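Local atomic coordinates of beta-glucoside phosphorylase BglX (Unidentified, PDB entry 5VQE), a protein that probably cleaves beta-glucosides with phosphate, releasing glucose 1-phosphate, as a phosphorylase of glycoside hydrolase family 3. Residues A[160-165]-A[510-515]. Numbering follows the deposited sequence.
Sequences TNVRTY and SFSNPY
Asn161 lays its side-chain amide against Asn513, Pro514 and Tyr515. From CB, CG stands anti to the backbone N (chi1 -160°), which brings CG to 3.9 Å from CD of Pro514. The two branches then part. Asn161 OD1 rests near CA of Asn513 and CD of Pro514, and accepts a hydrogen bond from a water at 2.8 Å; that water is also hydrogen-bonded to Ser512 OG, closing a bridge between the segments. Asn161 ND2 donates to Asn513 OD1 at 3.2 Å, nearly straight (170° at the hydrogen) and within its own amide plane. The two amide planes are 86° apart, and ND2 comes in above the carbonyl plane of Asn513. It also sits at the edge of the Tyr515 ring, 3.6 Å from CD1. Tyr515 N donates to Asn513 OD1 from the opposite face of that carbonyl plane (2.9 Å), which makes an Asx turn, while Asn513 ND2 bonds to Ile485 O. An alanine in place of Asn513 would probably leave Asn161 ND2 and Tyr515 N without their shared acceptor and Ile485 O without this donor. Next door, Val162 points at the other loop and presses CG1 against Ser512 O (3.1 Å, a tight fit) and, more loosely, against CD of Pro514 (4.0 Å). Tyr515 OH hydrogen-bonds Asp152 OD2, in the same loop as 160-165. Arg163 NH2 hydrogen-bonds O3 of the bound 2-fluoro-glucose, while the Val162 side chain stays about 13 Å from the sugar. This is a buried loop-to-loop interdomain junction, joining the loop before helix 169-184 of the family 3 N-terminal domain to an Asx turn that follows strand 506-510 of the C-terminal six-stranded mixed sheet.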
ATOM      1  N   THR A 160       4.899   2.439  -6.851  1.00 15.53           N
ATOM      2  CA  THR A 160       4.066   3.550  -6.412  1.00 15.63           C
ATOM      3  C   THR A 160       2.725   3.470  -7.136  1.00 12.21           C
ATOM      4  O   THR A 160       1.860   2.682  -6.744  1.00 15.70           O
ATOM      5  CB  THR A 160       4.786   4.875  -6.664  1.00 17.41           C
ATOM      6  OG1 THR A 160       5.329   4.890  -7.993  1.00 17.26           O
ATOM      7  CG2 THR A 160       5.928   5.046  -5.655  1.00 16.21           C
ATOM      8  N   ASN A 161       2.547   4.239  -8.206  1.00 13.04           N
ATOM      9  CA  ASN A 161       1.439   4.025  -9.152  1.00 13.43           C
ATOM     10  C   ASN A 161       0.121   4.126  -8.387  1.00 14.36           C
ATOM     11  O   ASN A 161      -0.064   5.083  -7.615  1.00 14.95           O
ATOM     12  CB  ASN A 161       1.684   2.698  -9.861  1.00 13.65           C
ATOM     13  CG  ASN A 161       0.920   2.582 -11.160  1.00 20.46           C
ATOM     14  OD1 ASN A 161      -0.131   1.929 -11.233  1.00 16.68           O
ATOM     15  ND2 ASN A 161       1.442   3.220 -12.203  1.00 15.53           N
ATOM     16  N   VAL A 162      -0.800   3.171  -8.533  1.00 14.46           N
ATOM     17  CA  VAL A 162      -2.117   3.301  -7.921  1.00 14.84           C
ATOM     18  C   VAL A 162      -2.091   3.192  -6.406  1.00 12.93           C
ATOM     19  O   VAL A 162      -3.120   3.430  -5.776  1.00 13.32           O
ATOM     20  CB  VAL A 162      -3.106   2.249  -8.469  1.00 13.45           C
ATOM     21  CG1 VAL A 162      -3.347   2.470  -9.950  1.00 18.48           C
ATOM     22  CG2 VAL A 162      -2.626   0.833  -8.197  1.00 15.25           C
ATOM     23  N   ARG A 163      -0.958   2.832  -5.799  1.00 12.33           N
ATOM     24  CA  ARG A 163      -0.875   2.822  -4.343  1.00 11.33           C
ATOM     25  C   ARG A 163      -0.810   4.226  -3.761  1.00 11.93           C
ATOM     26  O   ARG A 163      -0.961   4.383  -2.541  1.00 11.36           O
ATOM     27  CB  ARG A 163       0.342   2.017  -3.881  1.00 12.35           C
ATOM     28  CG  ARG A 163       0.289   0.531  -4.239  1.00 15.45           C
ATOM     29  CD  ARG A 163       1.593  -0.155  -3.870  1.00 14.12           C
ATOM     30  NE  ARG A 163       1.711  -0.420  -2.440  1.00 16.34           N
ATOM     31  CZ  ARG A 163       2.865  -0.590  -1.803  1.00 18.30           C
ATOM     32  NH1 ARG A 163       4.017  -0.510  -2.466  1.00 17.19           N
ATOM     33  NH2 ARG A 163       2.873  -0.826  -0.500  1.00 16.76           N
ATOM     34  N   THR A 164      -0.584   5.237  -4.592  1.00 10.08           N
ATOM     35  CA  THR A 164      -0.506   6.623  -4.163  1.00 11.16           C
ATOM     36  C   THR A 164      -1.816   7.345  -4.453  1.00 12.64           C
ATOM     37  O   THR A 164      -2.682   6.863  -5.188  1.00 12.28           O
ATOM     38  CB  THR A 164       0.636   7.368  -4.871  1.00 12.58           C
ATOM     39  OG1 THR A 164       0.246   7.679  -6.215  1.00 14.40           O
ATOM     40  CG2 THR A 164       1.919   6.554  -4.893  1.00 12.63           C
ATOM     41  N   TYR A 165      -1.941   8.534  -3.867  1.00 11.35           N
ATOM     42  CA  TYR A 165      -2.998   9.472  -4.199  1.00 10.39           C
ATOM     43  C   TYR A 165      -2.616  10.366  -5.375  1.00 16.21           C
ATOM     44  O   TYR A 165      -3.172  11.460  -5.531  1.00 13.51           O
ATOM     45  CB  TYR A 165      -3.358  10.322  -2.973  1.00 10.58           C
ATOM     46  CG  TYR A 165      -3.913   9.508  -1.832  1.00 13.27           C
ATOM     47  CD1 TYR A 165      -5.110   8.817  -1.964  1.00 11.67           C
ATOM     48  CD2 TYR A 165      -3.237   9.418  -0.623  1.00 13.28           C
ATOM     49  CE1 TYR A 165      -5.617   8.058  -0.928  1.00 12.91           C
ATOM     50  CE2 TYR A 165      -3.743   8.661   0.422  1.00 14.94           C
ATOM     51  CZ  TYR A 165      -4.928   7.983   0.259  1.00 14.78           C
ATOM     52  OH  TYR A 165      -5.425   7.225   1.290  1.00 16.74           O
ATOM     53  N   SER A 510      -8.305   0.656 -18.672  1.00 13.16           N
ATOM     54  CA  SER A 510      -7.361   0.246 -17.640  1.00 12.92           C
ATOM     55  C   SER A 510      -8.070   0.192 -16.294  1.00 13.51           C
ATOM     56  O   SER A 510      -8.686   1.177 -15.872  1.00 14.26           O
ATOM     57  CB  SER A 510      -6.173   1.198 -17.534  1.00 15.57           C
ATOM     58  OG  SER A 510      -5.348   0.781 -16.454  1.00 16.22           O
ATOM     59  N   PHE A 511      -7.964  -0.953 -15.621  1.00 14.38           N
ATOM     60  CA  PHE A 511      -8.469  -1.115 -14.265  1.00 14.25           C
ATOM     61  C   PHE A 511      -7.345  -1.098 -13.232  1.00 14.88           C
ATOM     62  O   PHE A 511      -7.527  -1.568 -12.103  1.00 14.17           O
ATOM     63  CB  PHE A 511      -9.294  -2.400 -14.168  1.00 13.77           C
ATOM     64  CG  PHE A 511     -10.636  -2.314 -14.870  1.00 17.33           C
ATOM     65  CD1 PHE A 511     -10.736  -2.502 -16.244  1.00 16.41           C
ATOM     66  CD2 PHE A 511     -11.793  -2.037 -14.153  1.00 16.54           C
ATOM     67  CE1 PHE A 511     -11.969  -2.424 -16.891  1.00 20.01           C
ATOM     68  CE2 PHE A 511     -13.024  -1.958 -14.793  1.00 16.67           C
ATOM     69  CZ  PHE A 511     -13.108  -2.154 -16.169  1.00 17.12           C
ATOM     70  N   SER A 512      -6.188  -0.545 -13.591  1.00 17.15           N
ATOM     71  CA  SER A 512      -5.121  -0.352 -12.620  1.00 14.72           C
ATOM     72  C   SER A 512      -4.181   0.760 -13.074  1.00 14.86           C
ATOM     73  O   SER A 512      -4.444   1.937 -12.806  1.00 13.64           O
ATOM     74  CB  SER A 512      -4.382  -1.669 -12.395  1.00 16.50           C
ATOM     75  OG  SER A 512      -3.680  -1.633 -11.178  1.00 17.99           O
ATOM     76  N   ASN A 513      -3.113   0.414 -13.790  1.00 13.85           N
ATOM     77  CA  ASN A 513      -2.083   1.384 -14.158  1.00 14.74           C
ATOM     78  C   ASN A 513      -2.689   2.529 -14.971  1.00 16.01           C
ATOM     79  O   ASN A 513      -3.305   2.277 -16.021  1.00 17.47           O
ATOM     80  CB  ASN A 513      -0.989   0.676 -14.960  1.00 13.36           C
ATOM     81  CG  ASN A 513       0.205   1.570 -15.262  1.00 16.31           C
ATOM     82  OD1 ASN A 513       0.158   2.778 -15.080  1.00 16.70           O
ATOM     83  ND2 ASN A 513       1.281   0.963 -15.748  1.00 19.64           N
ATOM     84  N   PRO A 514      -2.561   3.784 -14.533  1.00 15.29           N
ATOM     85  CA  PRO A 514      -3.171   4.896 -15.272  1.00 13.92           C
ATOM     86  C   PRO A 514      -2.364   5.370 -16.470  1.00 14.63           C
ATOM     87  O   PRO A 514      -2.819   6.275 -17.177  1.00 13.56           O
ATOM     88  CB  PRO A 514      -3.246   5.998 -14.212  1.00 14.16           C
ATOM     89  CG  PRO A 514      -2.019   5.732 -13.384  1.00 14.95           C
ATOM     90  CD  PRO A 514      -1.926   4.246 -13.286  1.00 13.58           C
ATOM     91  N   TYR A 515      -1.194   4.787 -16.723  1.00 14.18           N
ATOM     92  CA  TYR A 515      -0.273   5.294 -17.735  1.00 16.03           C
ATOM     93  C   TYR A 515      -0.226   4.432 -18.991  1.00 20.12           C
ATOM     94  O   TYR A 515       0.737   4.531 -19.757  1.00 18.46           O
ATOM     95  CB  TYR A 515       1.133   5.403 -17.149  1.00 17.14           C
ATOM     96  CG  TYR A 515       1.218   6.304 -15.941  1.00 16.69           C
ATOM     97  CD1 TYR A 515       1.569   5.801 -14.705  1.00 16.72           C
ATOM     98  CD2 TYR A 515       0.927   7.655 -16.041  1.00 15.37           C
ATOM     99  CE1 TYR A 515       1.649   6.623 -13.600  1.00 17.19           C
ATOM    100  CE2 TYR A 515       1.001   8.481 -14.950  1.00 18.90           C
ATOM    101  CZ  TYR A 515       1.361   7.963 -13.729  1.00 17.20           C
ATOM    102  OH  TYR A 515       1.422   8.796 -12.632  1.00 18.22           O
TER
HETATM  103  O   HOH W   1      -1.128  -0.668 -11.436  1.00 19.72           O